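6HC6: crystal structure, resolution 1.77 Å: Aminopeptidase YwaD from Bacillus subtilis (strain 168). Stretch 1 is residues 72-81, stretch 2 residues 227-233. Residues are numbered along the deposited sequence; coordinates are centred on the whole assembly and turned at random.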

# COMPACT_ATOMS: atom_id res chain seq x y z
N SER A 72 14.70 1.70 -5.90
CA SER A 72 14.51 1.56 -4.46
C SER A 72 14.86 0.16 -3.99
O SER A 72 15.44 -0.00 -2.90
CB SER A 72 13.06 1.88 -4.09
OG SER A 72 12.71 3.17 -4.53
N ALA A 73 14.52 -0.85 -4.78
CA ALA A 73 14.87 -2.22 -4.41
C ALA A 73 16.38 -2.40 -4.32
O ALA A 73 16.89 -3.05 -3.40
CB ALA A 73 14.27 -3.21 -5.41
N LEU A 74 17.12 -1.82 -5.28
CA LEU A 74 18.57 -1.86 -5.22
C LEU A 74 19.09 -1.20 -3.95
O LEU A 74 20.04 -1.68 -3.32
CB LEU A 74 19.16 -1.17 -6.45
CG LEU A 74 18.87 -1.76 -7.83
CD1 LEU A 74 19.65 -1.00 -8.92
CD2 LEU A 74 19.23 -3.24 -7.86
N LEU A 75 18.50 -0.06 -3.58
CA LEU A 75 18.95 0.64 -2.38
C LEU A 75 18.67 -0.19 -1.13
O LEU A 75 19.53 -0.28 -0.23
CB LEU A 75 18.26 1.99 -2.29
CG LEU A 75 18.30 2.69 -0.93
CD1 LEU A 75 19.71 3.21 -0.65
CD2 LEU A 75 17.30 3.83 -0.93
N ILE A 76 17.50 -0.80 -1.05
CA ILE A 76 17.14 -1.58 0.13
C ILE A 76 18.00 -2.82 0.23
O ILE A 76 18.48 -3.17 1.32
CB ILE A 76 15.64 -1.94 0.09
CG1 ILE A 76 14.80 -0.67 0.20
CG2 ILE A 76 15.29 -2.92 1.20
CD1 ILE A 76 13.40 -0.84 -0.37
N ALA A 77 18.23 -3.51 -0.89
CA ALA A 77 19.09 -4.69 -0.88
C ALA A 77 20.49 -4.33 -0.41
O ALA A 77 21.09 -5.03 0.40
CB ALA A 77 19.14 -5.32 -2.27
N SER A 78 21.03 -3.23 -0.94
CA SER A 78 22.36 -2.79 -0.53
C SER A 78 22.39 -2.50 0.97
O SER A 78 23.34 -2.89 1.67
CB SER A 78 22.78 -1.57 -1.34
OG SER A 78 23.85 -0.88 -0.73
N SER A 79 21.34 -1.87 1.49
CA SER A 79 21.30 -1.54 2.91
C SER A 79 21.23 -2.79 3.77
O SER A 79 21.89 -2.87 4.81
CB SER A 79 20.11 -0.63 3.20
OG SER A 79 20.30 0.65 2.62
N MET A 80 20.43 -3.78 3.35
CA MET A 80 20.34 -5.02 4.11
C MET A 80 21.67 -5.76 4.14
O MET A 80 22.06 -6.33 5.17
CB MET A 80 19.24 -5.91 3.53
CG MET A 80 17.83 -5.34 3.76
SD MET A 80 16.66 -6.63 3.29
CE MET A 80 15.08 -5.85 3.62
N ARG A 81 22.38 -5.80 3.01
CA ARG A 81 23.66 -6.51 2.99
C ARG A 81 24.66 -5.90 3.95
O ARG A 81 25.48 -6.62 4.53
CB ARG A 81 24.21 -6.52 1.57
CG ARG A 81 23.45 -7.43 0.65
CD ARG A 81 24.27 -7.77 -0.57
NE ARG A 81 23.47 -8.52 -1.53
CZ ARG A 81 22.74 -7.97 -2.49
NH1 ARG A 81 22.71 -6.65 -2.66
NH2 ARG A 81 22.05 -8.75 -3.30
N SER A 227 7.53 -6.51 -10.41
CA SER A 227 7.99 -5.87 -9.19
C SER A 227 8.88 -6.85 -8.46
O SER A 227 9.24 -7.90 -9.00
CB SER A 227 6.81 -5.43 -8.33
OG SER A 227 7.27 -4.70 -7.19
N GLN A 228 9.26 -6.53 -7.22
CA GLN A 228 10.13 -7.46 -6.51
C GLN A 228 10.03 -7.21 -5.02
O GLN A 228 9.66 -6.12 -4.57
CB GLN A 228 11.59 -7.34 -6.97
CG GLN A 228 12.14 -5.92 -6.96
CD GLN A 228 11.56 -5.06 -8.06
OE1 GLN A 228 11.45 -5.50 -9.21
NE2 GLN A 228 11.13 -3.85 -7.72
N ASN A 229 10.35 -8.25 -4.27
CA ASN A 229 10.49 -8.18 -2.83
C ASN A 229 11.97 -8.32 -2.50
O ASN A 229 12.72 -8.98 -3.22
CB ASN A 229 9.71 -9.30 -2.13
CG ASN A 229 8.24 -9.30 -2.48
OD1 ASN A 229 7.62 -8.24 -2.58
ND2 ASN A 229 7.66 -10.48 -2.68
N ILE A 230 12.38 -7.67 -1.42
CA ILE A 230 13.77 -7.75 -0.95
C ILE A 230 13.74 -8.41 0.42
O ILE A 230 13.14 -7.87 1.35
CB ILE A 230 14.44 -6.38 -0.91
CG1 ILE A 230 14.35 -5.71 -2.28
CG2 ILE A 230 15.91 -6.52 -0.51
CD1 ILE A 230 13.22 -4.75 -2.40
N ILE A 231 14.38 -9.57 0.53
CA ILE A 231 14.30 -10.39 1.72
C ILE A 231 15.69 -10.49 2.31
O ILE A 231 16.60 -11.03 1.68
CB ILE A 231 13.75 -11.79 1.39
CG1 ILE A 231 12.43 -11.68 0.62
CG2 ILE A 231 13.62 -12.59 2.68
CD1 ILE A 231 12.21 -12.85 -0.34
N GLY A 232 15.85 -10.00 3.54
CA GLY A 232 17.10 -10.14 4.26
C GLY A 232 16.91 -11.00 5.50
O GLY A 232 16.10 -10.67 6.36
N ILE A 233 17.65 -12.10 5.61
CA ILE A 233 17.40 -13.10 6.64
C ILE A 233 18.55 -13.12 7.63
O ILE A 233 19.72 -13.17 7.24
CB ILE A 233 17.18 -14.49 6.03
CG1 ILE A 233 15.98 -14.44 5.07
CG2 ILE A 233 16.97 -15.51 7.14
CD1 ILE A 233 15.64 -15.78 4.44

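The most telling residue in this contact has no side chain: at Gly232 the strand opens a space that Met80 of the helix fills. A CB built in ideal geometry on Gly232 would point toward the helix and lie 2.7 Å from Met80 SD, a clash; without it, Met80 SD settles 3.5 Å from Gly232 N. The methionine, extended through chi2 and chi3, also brings its CE to 3.6 Å from Ile230 O, so it packs on the strand backbone as well as on the Ile230 side chain.

The example illustrates a general rule of helix-on-sheet packing, in which alternate strand residues face the helix. Here Gln228 and Ile230 point toward it, while Asn229, Ile231 and Ile233 point away. The two axes run nearly parallel, 3° apart, and Ile230 forms the centre of the contact. Its CD1 reaches Ala73 CB at 3.5 Å, and its CG2 lies 4.0 Å from Ile76 CG2 and 3.9 Å from Met80 SD. Ile230 CG2 lies nearer to Ala77 CA, at 3.7 Å, than to Ala77 CB, at 3.9 Å, so the isoleucine packs against the helix backbone as well as the alanine methyl. At the other end, Ala73 CB rests 3.8 Å from Gln228 CG, an aliphatic part of a polar side chain whose NE2 is hydrogen-bonded elsewhere in the structure. No hydrogen bond joins the stretches.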